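Putative glycosyltransferase (GalT1) (Streptococcus parasanguinis, PDB 4PHR) probably transfers a sugar from a nucleotide-linked donor, its GT-D-fold domain, the part described here, binding UDP together with manganese. Local coordinates at residues N180-Q183 / Y184-E187; V211-A214 / D215-K219. One frame throughout, in Å; residues are numbered along the deposited sequence.

Contact 1: residues N180-Q183 / Y184-E187; sequences NAFQ and YYDE. With UDP (uridine-5'-diphosphate), chain B.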
# COMPACT_ATOMS: atom_id res chain seq x y z
N ASN A 180 -12.45 -5.78 -7.06
CA ASN A 180 -12.75 -7.19 -6.76
C ASN A 180 -11.69 -8.15 -7.27
O ASN A 180 -12.01 -9.23 -7.77
CB ASN A 180 -14.13 -7.59 -7.29
CG ASN A 180 -15.24 -7.01 -6.46
OD1 ASN A 180 -15.02 -6.58 -5.32
ND2 ASN A 180 -16.44 -6.99 -7.01
N ALA A 181 -10.43 -7.77 -7.15
CA ALA A 181 -9.36 -8.63 -7.62
C ALA A 181 -9.30 -9.94 -6.85
O ALA A 181 -8.79 -10.94 -7.36
CB ALA A 181 -8.02 -7.91 -7.55
N PHE A 182 -9.83 -9.97 -5.63
CA PHE A 182 -9.72 -11.17 -4.82
C PHE A 182 -10.39 -12.38 -5.47
O PHE A 182 -9.99 -13.52 -5.24
CB PHE A 182 -10.24 -10.99 -3.39
CG PHE A 182 -9.92 -12.15 -2.49
CD1 PHE A 182 -8.62 -12.38 -2.08
CD2 PHE A 182 -10.91 -13.05 -2.11
CE1 PHE A 182 -8.31 -13.47 -1.27
CE2 PHE A 182 -10.61 -14.14 -1.31
CZ PHE A 182 -9.31 -14.35 -0.89
N GLN A 183 -11.40 -12.12 -6.29
CA GLN A 183 -12.07 -13.20 -6.99
C GLN A 183 -11.10 -14.03 -7.82
O GLN A 183 -11.32 -15.23 -8.05
CB GLN A 183 -13.17 -12.65 -7.90
CG GLN A 183 -13.88 -13.75 -8.65
CD GLN A 183 -15.02 -13.25 -9.48
OE1 GLN A 183 -16.01 -12.74 -8.96
NE2 GLN A 183 -14.89 -13.38 -10.80
N TYR A 184 -10.03 -13.40 -8.28
CA TYR A 184 -9.06 -14.06 -9.14
C TYR A 184 -7.78 -14.40 -8.39
O TYR A 184 -6.74 -14.60 -9.01
CB TYR A 184 -8.75 -13.17 -10.35
CG TYR A 184 -9.98 -12.87 -11.18
CD1 TYR A 184 -10.78 -11.77 -10.90
CD2 TYR A 184 -10.35 -13.72 -12.21
CE1 TYR A 184 -11.91 -11.51 -11.65
CE2 TYR A 184 -11.48 -13.46 -12.97
CZ TYR A 184 -12.25 -12.35 -12.68
OH TYR A 184 -13.38 -12.10 -13.42
N TYR A 185 -7.87 -14.50 -7.07
CA TYR A 185 -6.66 -14.60 -6.26
C TYR A 185 -5.73 -15.76 -6.65
O TYR A 185 -4.52 -15.57 -6.80
CB TYR A 185 -6.94 -14.67 -4.77
CG TYR A 185 -5.65 -14.78 -4.01
CD1 TYR A 185 -4.82 -13.67 -3.88
CD2 TYR A 185 -5.21 -15.99 -3.50
CE1 TYR A 185 -3.61 -13.76 -3.22
CE2 TYR A 185 -4.00 -16.10 -2.84
CZ TYR A 185 -3.20 -14.98 -2.71
OH TYR A 185 -2.00 -15.07 -2.06
N ASP A 186 -6.28 -16.97 -6.78
CA ASP A 186 -5.45 -18.13 -7.09
C ASP A 186 -4.66 -17.93 -8.38
O ASP A 186 -3.47 -18.26 -8.45
CB ASP A 186 -6.28 -19.42 -7.17
CG ASP A 186 -6.79 -19.88 -5.81
OD1 ASP A 186 -6.32 -19.36 -4.77
OD2 ASP A 186 -7.65 -20.78 -5.78
N GLU A 187 -5.31 -17.39 -9.41
CA GLU A 187 -4.63 -17.12 -10.67
C GLU A 187 -3.56 -16.03 -10.53
O GLU A 187 -2.46 -16.13 -11.10
CB GLU A 187 -5.62 -16.74 -11.77
CG GLU A 187 -4.96 -16.48 -13.13
CD GLU A 187 -5.93 -16.02 -14.19
OE1 GLU A 187 -7.10 -15.74 -13.85
OE2 GLU A 187 -5.53 -15.95 -15.38
N1 UDP B . -6.60 -1.92 -6.66
C2 UDP B . -6.81 -2.74 -7.75
N3 UDP B . -7.72 -3.76 -7.67
C4 UDP B . -8.42 -3.99 -6.51
C5 UDP B . -8.21 -3.17 -5.40
C6 UDP B . -7.40 -2.05 -5.56
O2 UDP B . -6.21 -2.54 -8.80
O4 UDP B . -9.21 -4.94 -6.48
C1' UDP B . -5.57 -0.88 -6.74
C2' UDP B . -5.97 0.56 -6.90
O2' UDP B . -6.26 0.84 -8.26
C3' UDP B . -4.71 1.25 -6.43
C4' UDP B . -4.20 0.33 -5.34
O4' UDP B . -4.89 -0.91 -5.50
O3' UDP B . -3.75 1.28 -7.47
C5' UDP B . -4.45 0.91 -3.95
O5' UDP B . -4.02 -0.05 -2.98
PA UDP B . -4.17 0.22 -1.40
O1A UDP B . -5.60 0.27 -1.04
O2A UDP B . -3.36 -0.84 -0.73
O3A UDP B . -3.52 1.69 -1.26
PB UDP B . -3.14 2.62 0.03
O1B UDP B . -4.19 3.68 0.08
O2B UDP B . -1.81 3.17 -0.32
O3B UDP B . -3.15 1.77 1.26
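Gln183 and Tyr184, neighbours in sequence, send their side chains out side by side in the same direction. On Gln183, CB lies 3.9 Å from Tyr184 CD1. CG, anti to the backbone N (chi1 180°), stands over one face of the Tyr184 ring, offset toward its rim, and CD continues past CE1. At the tip, Gln183 NE2 comes within 3.4 Å of Tyr184 CZ; the amide is turned 40° from the ring plane, and its approach to the hydroxyl is too poorly angled for a hydrogen bond. The carbonyl oxygens of Asn180 and Ala181 sit at the edge of the same ring, near its plane. Residues 181-183 form a 3-10 turn in the link between strand 170-176 and helix 185-195, with Tyr184 as N-cap of the helix. Backbone bonds from Tyr184 N to Ala181 O (2.9 Å) and from Tyr185 N to Phe182 O (3.0 Å) tighten it. At the start of the turn Ala181 N donates to O4 of the UDP uracil (3.2 Å), and Ala181 CB lies close to the same oxygen, so the turn meets the uracil at O4. On another side of the turn Phe182 meets Tyr185: Phe182 CD1 touches Tyr185 CB at 3.9 Å, while the rings, 25° from parallel, are slid so far apart that they barely overlap. Thr208 of helix 206-218 packs against both.

Contact 2: residues V211-A214 / D215-K219; sequences VLVA and DLTTK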
# COMPACT_ATOMS: atom_id res chain seq x y z
N VAL A 211 -2.68 -10.30 0.94
CA VAL A 211 -2.68 -11.75 0.90
C VAL A 211 -1.58 -12.22 -0.06
O VAL A 211 -0.84 -13.17 0.24
CB VAL A 211 -4.05 -12.31 0.47
CG1 VAL A 211 -4.05 -13.84 0.52
CG2 VAL A 211 -5.15 -11.75 1.37
N LEU A 212 -1.47 -11.55 -1.20
CA LEU A 212 -0.45 -11.90 -2.17
C LEU A 212 0.95 -11.77 -1.56
O LEU A 212 1.77 -12.68 -1.67
CB LEU A 212 -0.56 -10.99 -3.41
CG LEU A 212 0.34 -11.35 -4.60
CD1 LEU A 212 0.04 -12.76 -5.07
CD2 LEU A 212 0.16 -10.35 -5.74
N VAL A 213 1.22 -10.65 -0.90
CA VAL A 213 2.54 -10.45 -0.29
C VAL A 213 2.82 -11.53 0.77
O VAL A 213 3.91 -12.10 0.82
CB VAL A 213 2.68 -9.03 0.30
CG1 VAL A 213 3.91 -8.93 1.21
CG2 VAL A 213 2.76 -7.99 -0.83
N ALA A 214 1.83 -11.81 1.61
CA ALA A 214 1.98 -12.84 2.64
C ALA A 214 2.34 -14.19 2.02
O ALA A 214 3.28 -14.85 2.48
CB ALA A 214 0.71 -12.95 3.47
N ASP A 215 1.62 -14.59 0.98
CA ASP A 215 1.86 -15.89 0.36
C ASP A 215 3.19 -15.95 -0.40
O ASP A 215 3.87 -16.97 -0.39
CB ASP A 215 0.70 -16.30 -0.55
CG ASP A 215 -0.56 -16.67 0.22
OD1 ASP A 215 -0.49 -16.86 1.46
OD2 ASP A 215 -1.63 -16.77 -0.42
N LEU A 216 3.55 -14.86 -1.08
CA LEU A 216 4.82 -14.77 -1.79
C LEU A 216 5.99 -14.86 -0.81
O LEU A 216 7.02 -15.46 -1.10
CB LEU A 216 4.90 -13.44 -2.56
CG LEU A 216 4.81 -13.29 -4.08
CD1 LEU A 216 4.32 -14.54 -4.82
CD2 LEU A 216 3.96 -12.06 -4.42
N THR A 217 5.82 -14.23 0.35
CA THR A 217 6.84 -14.22 1.40
C THR A 217 7.07 -15.62 1.97
O THR A 217 8.20 -16.01 2.27
CB THR A 217 6.45 -13.25 2.53
OG1 THR A 217 6.32 -11.93 1.99
CG2 THR A 217 7.50 -13.23 3.64
N THR A 218 5.98 -16.37 2.12
CA THR A 218 6.06 -17.75 2.60
C THR A 218 6.81 -18.62 1.60
O THR A 218 7.42 -19.63 1.97
CB THR A 218 4.65 -18.32 2.86
OG1 THR A 218 4.02 -17.56 3.90
CG2 THR A 218 4.73 -19.77 3.27
N LYS A 219 6.77 -18.23 0.33
CA LYS A 219 7.47 -18.93 -0.74
C LYS A 219 8.87 -18.35 -0.97
O LYS A 219 9.56 -18.71 -1.92
CB LYS A 219 6.66 -18.89 -2.03
CG LYS A 219 5.27 -19.53 -1.93
CD LYS A 219 4.53 -19.47 -3.25
CE LYS A 219 3.94 -20.82 -3.64
NZ LYS A 219 2.63 -21.10 -2.99
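Val213 O accepts two bonds from Thr217, one from the backbone N (2.9 Å) and a shorter one from the hydroxyl OG1 (2.7 Å), arriving from opposite faces of the carbonyl plane. The hydroxyl is turned back to that oxygen by a chi1 of -60°, which places OG1 beside its own backbone N; OG1 also bonds Ser30. Thr218 repeats the arrangement one residue on, its OG1 reaching Ala214 O at 3.1 Å from the face opposite to its own N. Two successive carbonyls in the last turn thus each hold a backbone and a side-chain donor. On the apolar side Leu212 and Leu216 run alongside each other, Leu212 CG against Leu216 CD2 at 3.7 Å. Leu216 has an unusual conformation, with chi1 at -108° and chi2 at 12°, both far from the staggered values; it folds CD2 against Leu212. The pair faces Leu189 of helix 185-195, and Leu216 also meets Ile201 and Ala223 of the sheet. Val211 and Asp215 lie side by side on another flank, pointing the same way, with Val211 CG1 3.9 Å from Asp215 OD2. That carboxylate has two further partners: OD1 forms a salt bridge with Arg59 of helix 54-64, and OD2 is paired with Tyr185 OH, probably in a very short hydrogen bond. Regular i to i+4 bonds, such as Leu216 N to Leu212 O, join these turns as the C-terminal part of helix 206-218, the crossover helix of a beta-alpha-beta unit between parallel strands 200-204 and 223-225.

In the fold
Contact 1 comes first along the chain, in the turn after strand 170-176 and at the start of helix 185-195; contact 2 follows in the later half of helix 206-218, the two helices being separated by strand 200-204. Their centres lie about 14 Å apart, yet they touch directly, because the Tyr185 hydroxyl, besides meeting Asp215, probably bonds the Val211 carbonyl. Helices 185-195 and 206-218 connect strands of the five-stranded parallel sheet, 170-176 to 200-204 and 200-204 to 223-225. Residues 180-183 meet the uracil of UDP, whereas helix 206-218 supplies Lys210, another residue that binds UDP, just ahead of contact 2. The tyrosine thus probably links the helix after the base-binding turn to helix 206-218.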